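Side-chain contacts in ribosomal RNA processing protein 6 (Trypanosoma brucei brucei, PDB 4NLC), which probably acts as a 3'-5' exoribonuclease in ribosomal RNA processing, here represented by its catalytic core with the exonuclease and HRDC domains: residues S49-Q54 / N143-F148; V195-K200 / A219-H224; Q291-R296 / K359-S364. The protein carries 1 engineered substitution. One frame throughout, in Å; residues are numbered along the deposited sequence.

Interaction 1: S49-Q54 / N143-F148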
ATOM      1  N   SER A  49     -24.291   7.510  -6.424  1.00 39.23           N
ATOM      2  CA  SER A  49     -25.097   7.287  -5.224  1.00 38.56           C
ATOM      3  C   SER A  49     -24.775   5.932  -4.614  1.00 41.21           C
ATOM      4  O   SER A  49     -24.310   5.026  -5.307  1.00 39.71           O
ATOM      5  CB  SER A  49     -26.585   7.301  -5.572  1.00 42.68           C
ATOM      6  OG  SER A  49     -26.936   8.386  -6.413  1.00 53.73           O
ATOM      7  N   VAL A  50     -25.087   5.775  -3.329  1.00 38.26           N
ATOM      8  CA  VAL A  50     -24.957   4.502  -2.621  1.00 37.48           C
ATOM      9  C   VAL A  50     -26.178   3.646  -3.089  1.00 40.27           C
ATOM     10  O   VAL A  50     -27.287   4.194  -3.150  1.00 40.54           O
ATOM     11  CB  VAL A  50     -25.012   4.709  -1.077  1.00 41.17           C
ATOM     12  CG1 VAL A  50     -24.801   3.393  -0.344  1.00 40.96           C
ATOM     13  CG2 VAL A  50     -24.019   5.772  -0.601  1.00 40.00           C
ATOM     14  N   PRO A  51     -26.016   2.337  -3.428  1.00 34.55           N
ATOM     15  CA  PRO A  51     -27.196   1.532  -3.819  1.00 34.09           C
ATOM     16  C   PRO A  51     -28.199   1.470  -2.664  1.00 38.60           C
ATOM     17  O   PRO A  51     -27.836   1.080  -1.558  1.00 37.04           O
ATOM     18  CB  PRO A  51     -26.600   0.152  -4.162  1.00 35.29           C
ATOM     19  CG  PRO A  51     -25.113   0.375  -4.311  1.00 38.19           C
ATOM     20  CD  PRO A  51     -24.783   1.519  -3.409  1.00 34.12           C
ATOM     21  N   SER A  52     -29.447   1.914  -2.907  1.00 37.77           N
ATOM     22  CA  SER A  52     -30.520   2.006  -1.904  1.00 38.68           C
ATOM     23  C   SER A  52     -30.723   0.732  -1.051  1.00 41.82           C
ATOM     24  O   SER A  52     -30.992   0.859   0.147  1.00 41.06           O
ATOM     25  CB  SER A  52     -31.832   2.448  -2.550  1.00 44.93           C
ATOM     26  OG  SER A  52     -32.313   1.482  -3.471  1.00 55.59           O
ATOM     27  N   GLU A  53     -30.531  -0.479  -1.635  1.00 38.41           N
ATOM     28  CA  GLU A  53     -30.641  -1.753  -0.904  1.00 38.39           C
ATOM     29  C   GLU A  53     -29.581  -1.850   0.216  1.00 40.20           C
ATOM     30  O   GLU A  53     -29.820  -2.489   1.235  1.00 38.86           O
ATOM     31  CB  GLU A  53     -30.515  -2.957  -1.852  1.00 39.92           C
ATOM     32  CG  GLU A  53     -31.740  -3.233  -2.711  1.00 56.38           C
ATOM     33  CD  GLU A  53     -32.982  -3.738  -1.997  1.00 88.09           C
ATOM     34  OE1 GLU A  53     -32.910  -4.809  -1.349  1.00 86.65           O
ATOM     35  OE2 GLU A  53     -34.043  -3.087  -2.132  1.00 85.00           O
ATOM     36  N   GLN A  54     -28.422  -1.189   0.030  1.00 36.38           N
ATOM     37  CA  GLN A  54     -27.343  -1.202   1.027  1.00 34.83           C
ATOM     38  C   GLN A  54     -27.667  -0.350   2.256  1.00 38.85           C
ATOM     39  O   GLN A  54     -27.052  -0.548   3.296  1.00 38.40           O
ATOM     40  CB  GLN A  54     -25.986  -0.783   0.410  1.00 34.27           C
ATOM     41  CG  GLN A  54     -25.481  -1.730  -0.675  1.00 39.17           C
ATOM     42  CD  GLN A  54     -25.019  -3.078  -0.177  1.00 46.01           C
ATOM     43  OE1 GLN A  54     -24.872  -3.319   1.016  1.00 38.27           O
ATOM     44  NE2 GLN A  54     -24.747  -3.986  -1.091  1.00 37.95           N
ATOM     45  N   ASN A 143     -22.955  -0.625  -8.440  1.00 31.42           N
ATOM     46  CA  ASN A 143     -23.903  -1.505  -7.743  1.00 30.29           C
ATOM     47  C   ASN A 143     -23.207  -2.574  -6.904  1.00 29.83           C
ATOM     48  O   ASN A 143     -23.867  -3.389  -6.275  1.00 30.11           O
ATOM     49  CB  ASN A 143     -24.917  -2.105  -8.711  1.00 31.38           C
ATOM     50  CG  ASN A 143     -26.138  -2.661  -8.016  1.00 59.90           C
ATOM     51  OD1 ASN A 143     -26.788  -1.985  -7.206  1.00 49.18           O
ATOM     52  ND2 ASN A 143     -26.439  -3.930  -8.270  1.00 53.40           N
ATOM     53  N   ILE A 144     -21.882  -2.572  -6.898  1.00 23.94           N
ATOM     54  CA  ILE A 144     -21.112  -3.521  -6.107  1.00 23.29           C
ATOM     55  C   ILE A 144     -20.414  -2.720  -5.065  1.00 26.89           C
ATOM     56  O   ILE A 144     -19.600  -1.855  -5.413  1.00 27.80           O
ATOM     57  CB  ILE A 144     -20.091  -4.381  -6.940  1.00 25.53           C
ATOM     58  CG1 ILE A 144     -20.796  -5.142  -8.104  1.00 24.59           C
ATOM     59  CG2 ILE A 144     -19.267  -5.343  -6.015  1.00 24.04           C
ATOM     60  CD1 ILE A 144     -19.883  -5.946  -9.046  1.00 25.93           C
ATOM     61  N   VAL A 145     -20.709  -2.995  -3.779  1.00 21.95           N
ATOM     62  CA  VAL A 145     -19.985  -2.313  -2.691  1.00 20.54           C
ATOM     63  C   VAL A 145     -18.652  -3.046  -2.467  1.00 24.93           C
ATOM     64  O   VAL A 145     -18.642  -4.279  -2.328  1.00 24.78           O
ATOM     65  CB  VAL A 145     -20.827  -2.190  -1.391  1.00 23.91           C
ATOM     66  CG1 VAL A 145     -19.969  -1.713  -0.207  1.00 22.78           C
ATOM     67  CG2 VAL A 145     -22.000  -1.247  -1.601  1.00 24.91           C
ATOM     68  N   LYS A 146     -17.529  -2.291  -2.430  1.00 22.54           N
ATOM     69  CA  LYS A 146     -16.203  -2.852  -2.128  1.00 21.56           C
ATOM     70  C   LYS A 146     -15.896  -2.482  -0.688  1.00 24.82           C
ATOM     71  O   LYS A 146     -15.700  -1.312  -0.368  1.00 25.80           O
ATOM     72  CB  LYS A 146     -15.110  -2.294  -3.050  1.00 23.29           C
ATOM     73  CG  LYS A 146     -14.960  -2.976  -4.437  1.00 19.80           C
ATOM     74  CD  LYS A 146     -16.149  -2.798  -5.383  1.00 18.44           C
ATOM     75  CE  LYS A 146     -16.356  -1.352  -5.795  1.00 26.19           C
ATOM     76  NZ  LYS A 146     -17.356  -1.203  -6.891  1.00 25.25           N
ATOM     77  N   VAL A 147     -15.916  -3.474   0.179  1.00 20.53           N
ATOM     78  CA  VAL A 147     -15.644  -3.339   1.604  1.00 19.15           C
ATOM     79  C   VAL A 147     -14.128  -3.541   1.873  1.00 25.32           C
ATOM     80  O   VAL A 147     -13.562  -4.602   1.583  1.00 26.73           O
ATOM     81  CB  VAL A 147     -16.495  -4.340   2.443  1.00 21.08           C
ATOM     82  CG1 VAL A 147     -16.310  -4.112   3.952  1.00 20.75           C
ATOM     83  CG2 VAL A 147     -17.967  -4.285   2.068  1.00 20.33           C
ATOM     84  N   PHE A 148     -13.493  -2.542   2.461  1.00 19.80           N
ATOM     85  CA  PHE A 148     -12.099  -2.649   2.890  1.00 19.37           C
ATOM     86  C   PHE A 148     -12.064  -2.293   4.366  1.00 22.94           C
ATOM     87  O   PHE A 148     -12.929  -1.556   4.829  1.00 22.78           O
ATOM     88  CB  PHE A 148     -11.243  -1.622   2.136  1.00 20.78           C
ATOM     89  CG  PHE A 148     -10.830  -1.930   0.720  1.00 21.31           C
ATOM     90  CD1 PHE A 148     -11.735  -1.794  -0.332  1.00 25.18           C
ATOM     91  CD2 PHE A 148      -9.514  -2.262   0.423  1.00 21.02           C
ATOM     92  CE1 PHE A 148     -11.323  -1.976  -1.671  1.00 24.99           C
ATOM     93  CE2 PHE A 148      -9.102  -2.443  -0.907  1.00 23.31           C
ATOM     94  CZ  PHE A 148     -10.007  -2.277  -1.946  1.00 22.20           C
TER
HETATM   95  O   HOH W   1     -25.012  -3.334  -3.794  1.00 36.85           O
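The apolar part of this contact is Gln54 and Pro51 against Val145. Val145 CG2 lies 3.6 Å from Gln54 CG and 3.8 Å from Gln54 CD. The two side chains run past each other in opposite directions. Gln54 CG stands beside the backbone N (chi1 -63°), which puts it at the valine methyl. The bend at chi2 (-71°) then lays CD along that methyl. Pro51 adds a looser touch, with its CD 4.3 Å from Val145 CG2. Through CB the proline ring also meets the amide oxygen of Asn143, CB to OD1 at 3.7 Å. This is a van der Waals contact.

No direct hydrogen bond joins the segments. A water bridges them instead: it accepts from Gln54 NE2 at 2.8 Å and donates to Asn143 O at 2.7 Å. Gln54 NE2 also bonds to Glu92, and Gln54 OE1 bonds to Tyr230. Partners at both ends of the amide fix its rotation. The backbone bond from Gln54 N to Pro51 O (2.8 Å) closes the turn that presents both residues.

Val145 also touches Tyr230 of helix 226-238. Strand 145-148 lies between strands 92-100 and 169-171, parallel to both. The loop 49-54 thus packs beside an inner strand of the mixed sheet of an RNase H-like exonuclease domain.

Interaction 2: V195-K200 / A219-H224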
ATOM      1  N   VAL A 195     -12.989 -14.511  16.851  1.00 40.18           N
ATOM      2  CA  VAL A 195     -11.842 -15.160  16.209  1.00 39.14           C
ATOM      3  C   VAL A 195     -10.602 -14.257  16.445  1.00 42.24           C
ATOM      4  O   VAL A 195     -10.643 -13.052  16.149  1.00 39.84           O
ATOM      5  CB  VAL A 195     -12.071 -15.423  14.676  1.00 41.86           C
ATOM      6  CG1 VAL A 195     -10.794 -15.900  13.975  1.00 40.96           C
ATOM      7  CG2 VAL A 195     -13.211 -16.407  14.431  1.00 42.23           C
ATOM      8  N   LYS A 196      -9.499 -14.854  16.939  1.00 39.01           N
ATOM      9  CA  LYS A 196      -8.253 -14.118  17.122  1.00 39.29           C
ATOM     10  C   LYS A 196      -7.396 -14.269  15.880  1.00 43.02           C
ATOM     11  O   LYS A 196      -7.015 -15.382  15.521  1.00 42.60           O
ATOM     12  CB  LYS A 196      -7.502 -14.541  18.395  1.00 43.25           C
ATOM     13  CG  LYS A 196      -7.970 -13.768  19.609  1.00 57.63           C
ATOM     14  CD  LYS A 196      -6.878 -12.883  20.208  1.00 73.00           C
ATOM     15  CE  LYS A 196      -7.476 -11.866  21.150  1.00 84.05           C
ATOM     16  NZ  LYS A 196      -6.454 -10.991  21.775  1.00 93.61           N
ATOM     17  N   LEU A 197      -7.145 -13.151  15.193  1.00 39.47           N
ATOM     18  CA  LEU A 197      -6.321 -13.134  13.993  1.00 38.93           C
ATOM     19  C   LEU A 197      -4.853 -13.333  14.350  1.00 48.75           C
ATOM     20  O   LEU A 197      -4.420 -12.910  15.424  1.00 48.69           O
ATOM     21  CB  LEU A 197      -6.517 -11.838  13.202  1.00 36.91           C
ATOM     22  CG  LEU A 197      -7.854 -11.641  12.463  1.00 39.17           C
ATOM     23  CD1 LEU A 197      -7.785 -10.423  11.549  1.00 37.89           C
ATOM     24  CD2 LEU A 197      -8.241 -12.865  11.645  1.00 38.66           C
ATOM     25  N   ASN A 198      -4.097 -14.009  13.469  1.00 49.53           N
ATOM     26  CA  ASN A 198      -2.671 -14.249  13.697  1.00 51.55           C
ATOM     27  C   ASN A 198      -1.875 -12.962  13.423  1.00 58.57           C
ATOM     28  O   ASN A 198      -1.902 -12.451  12.313  1.00 58.69           O
ATOM     29  CB  ASN A 198      -2.165 -15.429  12.849  1.00 52.96           C
ATOM     30  CG  ASN A 198      -0.964 -16.145  13.438  1.00 76.55           C
ATOM     31  OD1 ASN A 198      -0.164 -15.576  14.204  1.00 74.15           O
ATOM     32  ND2 ASN A 198      -0.798 -17.411  13.078  1.00 63.17           N
ATOM     33  N   LYS A 199      -1.213 -12.425  14.458  1.00 57.24           N
ATOM     34  CA  LYS A 199      -0.419 -11.188  14.440  1.00 57.03           C
ATOM     35  C   LYS A 199       0.859 -11.315  13.576  1.00 59.40           C
ATOM     36  O   LYS A 199       1.189 -10.405  12.808  1.00 58.01           O
ATOM     37  CB  LYS A 199      -0.040 -10.831  15.898  1.00 61.00           C
ATOM     38  CG  LYS A 199       0.634  -9.468  16.081  1.00 83.57           C
ATOM     39  CD  LYS A 199       1.431  -9.406  17.381  1.00 94.89           C
ATOM     40  CE  LYS A 199       2.236  -8.134  17.490  1.00109.26           C
ATOM     41  NZ  LYS A 199       3.136  -8.139  18.678  1.00120.07           N
ATOM     42  N   LYS A 200       1.574 -12.443  13.749  1.00 55.44           N
ATOM     43  CA  LYS A 200       2.859 -12.842  13.167  1.00 54.72           C
ATOM     44  C   LYS A 200       3.165 -12.433  11.699  1.00 57.90           C
ATOM     45  O   LYS A 200       4.340 -12.202  11.394  1.00 58.07           O
ATOM     46  CB  LYS A 200       3.000 -14.368  13.279  1.00 56.56           C
ATOM     47  CG  LYS A 200       4.428 -14.839  13.505  1.00 75.85           C
ATOM     48  CD  LYS A 200       4.591 -16.329  13.227  1.00 87.28           C
ATOM     49  CE  LYS A 200       6.012 -16.781  13.469  1.00100.87           C
ATOM     50  NZ  LYS A 200       6.189 -18.226  13.169  1.00109.49           N
ATOM     51  N   ALA A 219      -3.620 -14.449   4.748  1.00 27.71           N
ATOM     52  CA  ALA A 219      -4.183 -13.641   3.661  1.00 25.80           C
ATOM     53  C   ALA A 219      -5.707 -13.847   3.522  1.00 29.77           C
ATOM     54  O   ALA A 219      -6.474 -12.880   3.477  1.00 28.92           O
ATOM     55  CB  ALA A 219      -3.472 -13.968   2.353  1.00 25.93           C
ATOM     56  N   GLN A 220      -6.138 -15.110   3.502  1.00 25.76           N
ATOM     57  CA  GLN A 220      -7.538 -15.483   3.429  1.00 25.45           C
ATOM     58  C   GLN A 220      -8.374 -14.893   4.606  1.00 32.38           C
ATOM     59  O   GLN A 220      -9.476 -14.383   4.369  1.00 33.49           O
ATOM     60  CB  GLN A 220      -7.649 -17.017   3.410  1.00 25.93           C
ATOM     61  CG  GLN A 220      -9.083 -17.520   3.418  1.00 24.81           C
ATOM     62  CD  GLN A 220      -9.189 -19.012   3.628  1.00 37.47           C
ATOM     63  OE1 GLN A 220      -8.320 -19.660   4.232  1.00 28.40           O
ATOM     64  NE2 GLN A 220     -10.269 -19.589   3.127  1.00 26.82           N
ATOM     65  N   GLN A 221      -7.852 -14.974   5.849  1.00 28.09           N
ATOM     66  CA  GLN A 221      -8.578 -14.543   7.045  1.00 28.55           C
ATOM     67  C   GLN A 221      -8.739 -13.025   7.181  1.00 31.78           C
ATOM     68  O   GLN A 221      -9.636 -12.598   7.908  1.00 32.74           O
ATOM     69  CB  GLN A 221      -7.966 -15.155   8.304  1.00 30.79           C
ATOM     70  CG  GLN A 221      -8.492 -16.555   8.572  1.00 37.22           C
ATOM     71  CD  GLN A 221      -7.732 -17.247   9.661  1.00 53.57           C
ATOM     72  OE1 GLN A 221      -7.570 -16.730  10.762  1.00 49.33           O
ATOM     73  NE2 GLN A 221      -7.238 -18.436   9.370  1.00 51.50           N
ATOM     74  N   ASP A 222      -7.946 -12.219   6.434  1.00 27.88           N
ATOM     75  CA  ASP A 222      -8.061 -10.765   6.426  1.00 28.46           C
ATOM     76  C   ASP A 222      -9.352 -10.303   5.716  1.00 32.73           C
ATOM     77  O   ASP A 222      -9.837  -9.213   6.027  1.00 32.42           O
ATOM     78  CB  ASP A 222      -6.825 -10.114   5.770  1.00 31.42           C
ATOM     79  CG  ASP A 222      -5.631  -9.875   6.684  1.00 48.23           C
ATOM     80  OD1 ASP A 222      -5.741 -10.156   7.906  1.00 49.31           O
ATOM     81  OD2 ASP A 222      -4.594  -9.398   6.184  1.00 58.84           O
ATOM     82  N   THR A 223      -9.932 -11.139   4.792  1.00 27.36           N
ATOM     83  CA  THR A 223     -11.182 -10.776   4.114  1.00 26.52           C
ATOM     84  C   THR A 223     -12.360 -11.686   4.460  1.00 31.07           C
ATOM     85  O   THR A 223     -13.509 -11.271   4.326  1.00 30.63           O
ATOM     86  CB  THR A 223     -10.996 -10.717   2.593  1.00 29.35           C
ATOM     87  OG1 THR A 223     -10.576 -11.997   2.098  1.00 25.09           O
ATOM     88  CG2 THR A 223     -10.059  -9.620   2.157  1.00 28.35           C
ATOM     89  N   HIS A 224     -12.081 -12.948   4.822  1.00 28.96           N
ATOM     90  CA  HIS A 224     -13.074 -13.992   5.131  1.00 28.73           C
ATOM     91  C   HIS A 224     -14.218 -13.559   6.081  1.00 31.31           C
ATOM     92  O   HIS A 224     -15.374 -13.943   5.855  1.00 31.14           O
ATOM     93  CB  HIS A 224     -12.357 -15.226   5.676  1.00 29.83           C
ATOM     94  CG  HIS A 224     -13.283 -16.351   6.003  1.00 33.54           C
ATOM     95  ND1 HIS A 224     -13.669 -17.261   5.048  1.00 34.84           N
ATOM     96  CD2 HIS A 224     -13.889 -16.656   7.178  1.00 35.31           C
ATOM     97  CE1 HIS A 224     -14.494 -18.094   5.662  1.00 35.13           C
ATOM     98  NE2 HIS A 224     -14.665 -17.757   6.945  1.00 35.67           N
TER
HETATM   99  O   HOH W   2      -5.067 -14.894  10.754  1.00 35.91           O
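Two flat groups, the amide of Gln221 and the carboxylate of Asp222, are each met by one methyl of Leu197 at one oxygen. Leu197 CD2 is 4.0 Å from Gln221 OE1. Leu197 CD1 is 4.2 Å from Asp222 OD1. Neither methyl lies over a face, so the leucine does not stack on these groups. A water sits at the same amide oxygen, donating to Gln221 OE1 at 3.1 Å and accepting from Asn198 N at 3.0 Å. It is the polar bridge between the loop and the helix.

The branching of Leu197 divides the work. Its CG stands anti to the carbonyl carbon (chi1 -71°), and from there the two methyls reach neighbouring residues of the helix. CD2 also comes within 4.0 Å of Gln221 O and 4.1 Å of Gln221 CB. Leucine and glutamine pass each other in opposite directions. Gln221 is extended beyond CG (chi2 170°), which carries its amide out to the water.

Asp222 ties this corner to the probable active site. Its OD2 lies close to Asp96 OD2 and Glu98 OE2. Such a cluster of acids on an RNase H-like fold is consistent with the metal-binding site of DEDD exonucleases. Leu197 CD1 approaches OD1 of Asp222, while OD2 lies close to the two other acids.

Leu185, on helix 185-193, is touched by both Leu197 and Asp222. On the backbone, His224 N bonds to Gln220 O at 3.0 Å, whereas the bond from Asp222 N to Ala219 O is weak. Gln220 NE2 and His224 ND1 both bond to Asp120 OD2, tying the helix to strand 120-123.

Interaction 3: Q291-R296 / K359-S364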
ATOM      1  N   GLN A 291      29.419  19.182   9.769  1.00 29.72           N
ATOM      2  CA  GLN A 291      28.802  17.878  10.029  1.00 28.96           C
ATOM      3  C   GLN A 291      27.344  17.924   9.595  1.00 35.43           C
ATOM      4  O   GLN A 291      26.810  16.922   9.129  1.00 37.57           O
ATOM      5  CB  GLN A 291      28.929  17.507  11.511  1.00 29.29           C
ATOM      6  CG  GLN A 291      30.383  17.219  11.916  1.00 22.35           C
ATOM      7  CD  GLN A 291      30.539  17.020  13.388  1.00 34.79           C
ATOM      8  OE1 GLN A 291      30.155  17.858  14.205  1.00 35.97           O
ATOM      9  NE2 GLN A 291      31.204  15.953  13.755  1.00 24.82           N
ATOM     10  N   LEU A 292      26.712  19.099   9.722  1.00 32.29           N
ATOM     11  CA  LEU A 292      25.336  19.331   9.296  1.00 32.75           C
ATOM     12  C   LEU A 292      25.250  19.298   7.771  1.00 36.20           C
ATOM     13  O   LEU A 292      24.292  18.751   7.226  1.00 36.35           O
ATOM     14  CB  LEU A 292      24.792  20.663   9.853  1.00 33.14           C
ATOM     15  CG  LEU A 292      24.443  20.686  11.349  1.00 38.18           C
ATOM     16  CD1 LEU A 292      24.168  22.107  11.834  1.00 39.17           C
ATOM     17  CD2 LEU A 292      23.272  19.768  11.672  1.00 39.89           C
ATOM     18  N   GLN A 293      26.254  19.880   7.087  1.00 32.69           N
ATOM     19  CA  GLN A 293      26.339  19.889   5.617  1.00 33.56           C
ATOM     20  C   GLN A 293      26.490  18.454   5.115  1.00 36.09           C
ATOM     21  O   GLN A 293      25.816  18.069   4.152  1.00 36.48           O
ATOM     22  CB  GLN A 293      27.503  20.782   5.138  1.00 35.31           C
ATOM     23  CG  GLN A 293      27.706  20.840   3.621  1.00 53.58           C
ATOM     24  CD  GLN A 293      28.976  21.577   3.229  1.00 64.07           C
ATOM     25  OE1 GLN A 293      29.336  22.620   3.792  1.00 61.08           O
ATOM     26  NE2 GLN A 293      29.663  21.071   2.223  1.00 47.88           N
ATOM     27  N   VAL A 294      27.350  17.666   5.788  1.00 30.61           N
ATOM     28  CA  VAL A 294      27.573  16.258   5.468  1.00 30.13           C
ATOM     29  C   VAL A 294      26.292  15.438   5.715  1.00 33.41           C
ATOM     30  O   VAL A 294      25.949  14.614   4.876  1.00 34.36           O
ATOM     31  CB  VAL A 294      28.833  15.659   6.154  1.00 33.02           C
ATOM     32  CG1 VAL A 294      28.901  14.141   5.970  1.00 31.83           C
ATOM     33  CG2 VAL A 294      30.091  16.298   5.590  1.00 33.27           C
ATOM     34  N   ALA A 295      25.576  15.690   6.820  1.00 28.55           N
ATOM     35  CA  ALA A 295      24.309  14.991   7.109  1.00 29.14           C
ATOM     36  C   ALA A 295      23.318  15.146   5.941  1.00 31.52           C
ATOM     37  O   ALA A 295      22.807  14.149   5.456  1.00 29.42           O
ATOM     38  CB  ALA A 295      23.678  15.524   8.399  1.00 29.81           C
ATOM     39  N   ARG A 296      23.127  16.394   5.454  1.00 29.72           N
ATOM     40  CA  ARG A 296      22.205  16.755   4.384  1.00 30.86           C
ATOM     41  C   ARG A 296      22.571  16.129   3.049  1.00 35.90           C
ATOM     42  O   ARG A 296      21.694  15.556   2.383  1.00 36.51           O
ATOM     43  CB  ARG A 296      22.095  18.285   4.271  1.00 33.15           C
ATOM     44  CG  ARG A 296      21.238  18.784   3.088  1.00 40.53           C
ATOM     45  CD  ARG A 296      21.123  20.300   3.068  1.00 46.83           C
ATOM     46  NE  ARG A 296      20.564  20.787   1.804  1.00 56.76           N
ATOM     47  CZ  ARG A 296      20.160  22.038   1.597  1.00 74.74           C
ATOM     48  NH1 ARG A 296      20.234  22.939   2.572  1.00 72.71           N
ATOM     49  NH2 ARG A 296      19.660  22.395   0.419  1.00 46.03           N
ATOM     50  N   LYS A 359      34.999  14.763   1.867  1.00 35.88           N
ATOM     51  CA  LYS A 359      36.202  15.513   1.495  1.00 37.72           C
ATOM     52  C   LYS A 359      35.906  16.968   1.167  1.00 45.30           C
ATOM     53  O   LYS A 359      36.663  17.834   1.583  1.00 47.13           O
ATOM     54  CB  LYS A 359      36.944  14.837   0.335  1.00 41.54           C
ATOM     55  CG  LYS A 359      37.768  13.631   0.744  1.00 54.11           C
ATOM     56  CD  LYS A 359      38.232  12.858  -0.468  1.00 63.87           C
ATOM     57  CE  LYS A 359      39.051  11.660  -0.083  1.00 77.32           C
ATOM     58  NZ  LYS A 359      39.319  10.788  -1.252  1.00 91.94           N
ATOM     59  N   ASP A 360      34.794  17.248   0.472  1.00 44.52           N
ATOM     60  CA  ASP A 360      34.405  18.622   0.108  1.00 45.58           C
ATOM     61  C   ASP A 360      33.940  19.467   1.308  1.00 49.85           C
ATOM     62  O   ASP A 360      33.857  20.701   1.203  1.00 50.54           O
ATOM     63  CB  ASP A 360      33.353  18.614  -1.022  1.00 48.06           C
ATOM     64  CG  ASP A 360      33.806  17.970  -2.328  1.00 58.90           C
ATOM     65  OD1 ASP A 360      35.024  17.782  -2.510  1.00 60.70           O
ATOM     66  OD2 ASP A 360      32.941  17.667  -3.168  1.00 68.06           O
ATOM     67  N   ALA A 361      33.689  18.815   2.459  1.00 45.66           N
ATOM     68  CA  ALA A 361      33.245  19.491   3.678  1.00 44.70           C
ATOM     69  C   ALA A 361      34.312  19.648   4.779  1.00 48.38           C
ATOM     70  O   ALA A 361      34.156  20.531   5.625  1.00 48.76           O
ATOM     71  CB  ALA A 361      32.019  18.800   4.234  1.00 44.53           C
ATOM     72  N   ILE A 362      35.380  18.840   4.789  1.00 44.85           N
ATOM     73  CA  ILE A 362      36.390  18.985   5.855  1.00 44.93           C
ATOM     74  C   ILE A 362      37.277  20.245   5.611  1.00 50.40           C
ATOM     75  O   ILE A 362      37.324  20.772   4.492  1.00 50.52           O
ATOM     76  CB  ILE A 362      37.204  17.700   6.187  1.00 47.95           C
ATOM     77  CG1 ILE A 362      38.216  17.341   5.103  1.00 50.22           C
ATOM     78  CG2 ILE A 362      36.278  16.512   6.514  1.00 47.31           C
ATOM     79  CD1 ILE A 362      39.517  16.744   5.684  1.00 60.47           C
ATOM     80  N   GLY A 363      37.885  20.747   6.691  1.00 47.16           N
ATOM     81  CA  GLY A 363      38.660  21.987   6.700  1.00 47.22           C
ATOM     82  C   GLY A 363      37.717  23.172   6.731  1.00 50.26           C
ATOM     83  O   GLY A 363      36.556  23.027   7.133  1.00 48.74           O
ATOM     84  N   SER A 364      38.176  24.339   6.260  1.00 47.77           N
ATOM     85  CA  SER A 364      37.330  25.536   6.189  1.00 47.38           C
ATOM     86  C   SER A 364      36.377  25.518   4.988  1.00 50.64           C
ATOM     87  O   SER A 364      36.806  25.229   3.877  1.00 52.08           O
ATOM     88  CB  SER A 364      38.191  26.794   6.116  1.00 50.98           C
ATOM     89  OG  SER A 364      37.386  27.949   5.936  1.00 56.93           O
TER
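The contact belongs to the helical HRDC domain, where the chain leaving helix 351-359 folds back against the long helix 289-309. Ala361 carries it, with Val294 and Gln293 as its partners. The CA atoms of Val294 and Ala361 are 6.8 Å apart, the closest CA pair of the two segments.

The main touch is methyl to methyl. Val294 CG2 is 3.4 Å from Ala361 CB, tighter than usual for two carbons. The valine has CG1 anti to its own N (chi1 171°), which leaves CG2 beside that N and directed at the alanine. Both side chains leave their backbones toward the opposite segment, and the two methyls meet in tight contact.

Gln293 adds a second, more exposed touch. Its chain is fully stretched as far as the amide: CG is anti to the backbone N (chi1 179°) and chi2 is -172°. The stretch brings NE2 alongside Ala361, 3.8 Å from its CB and 4.2 Å from its CA. The alanine methyl thus meets a valine methyl and an amide nitrogen of the same helix. Gln293 NE2 is also 4.3 Å from Asp360 O, a long approach that is no hydrogen bond. Asp360 turns its carboxylate elsewhere, and OD1 bonds to Gln356 NE2 in the helix before it.

Helix 289-309 is packed on several flanks. Val294 also touches Ile325 of helix 319-328 and Leu329 just after it. Gln291 bonds through NE2 to Thr327 O near the end of helix 319-328. On the side of helix 275-280, Arg296 packs on Tyr276 and forms a salt bridge with Asp273.

Overall arrangement
Interactions 1 and 2 both lie in the exonuclease domain. Their centres are 24 Å apart, and their nearest atoms are about 6 Å apart without touching. The probable acidic site relates them: Asp222 of interaction 2 approaches Asp96 and Glu98 on strand 92-100. That strand pairs with strand 145-148 of interaction 1, whose Phe148 touches Asp154, probably the fourth acid of the DEDD site. Interaction 3 is remote from both. It lies in the HRDC domain, across the centre of the chain, with its centre 58 Å from interaction 1 and 50 Å from interaction 2. Even its nearest atoms are about 33 Å from interaction 2. All three follow one another in series along the chain.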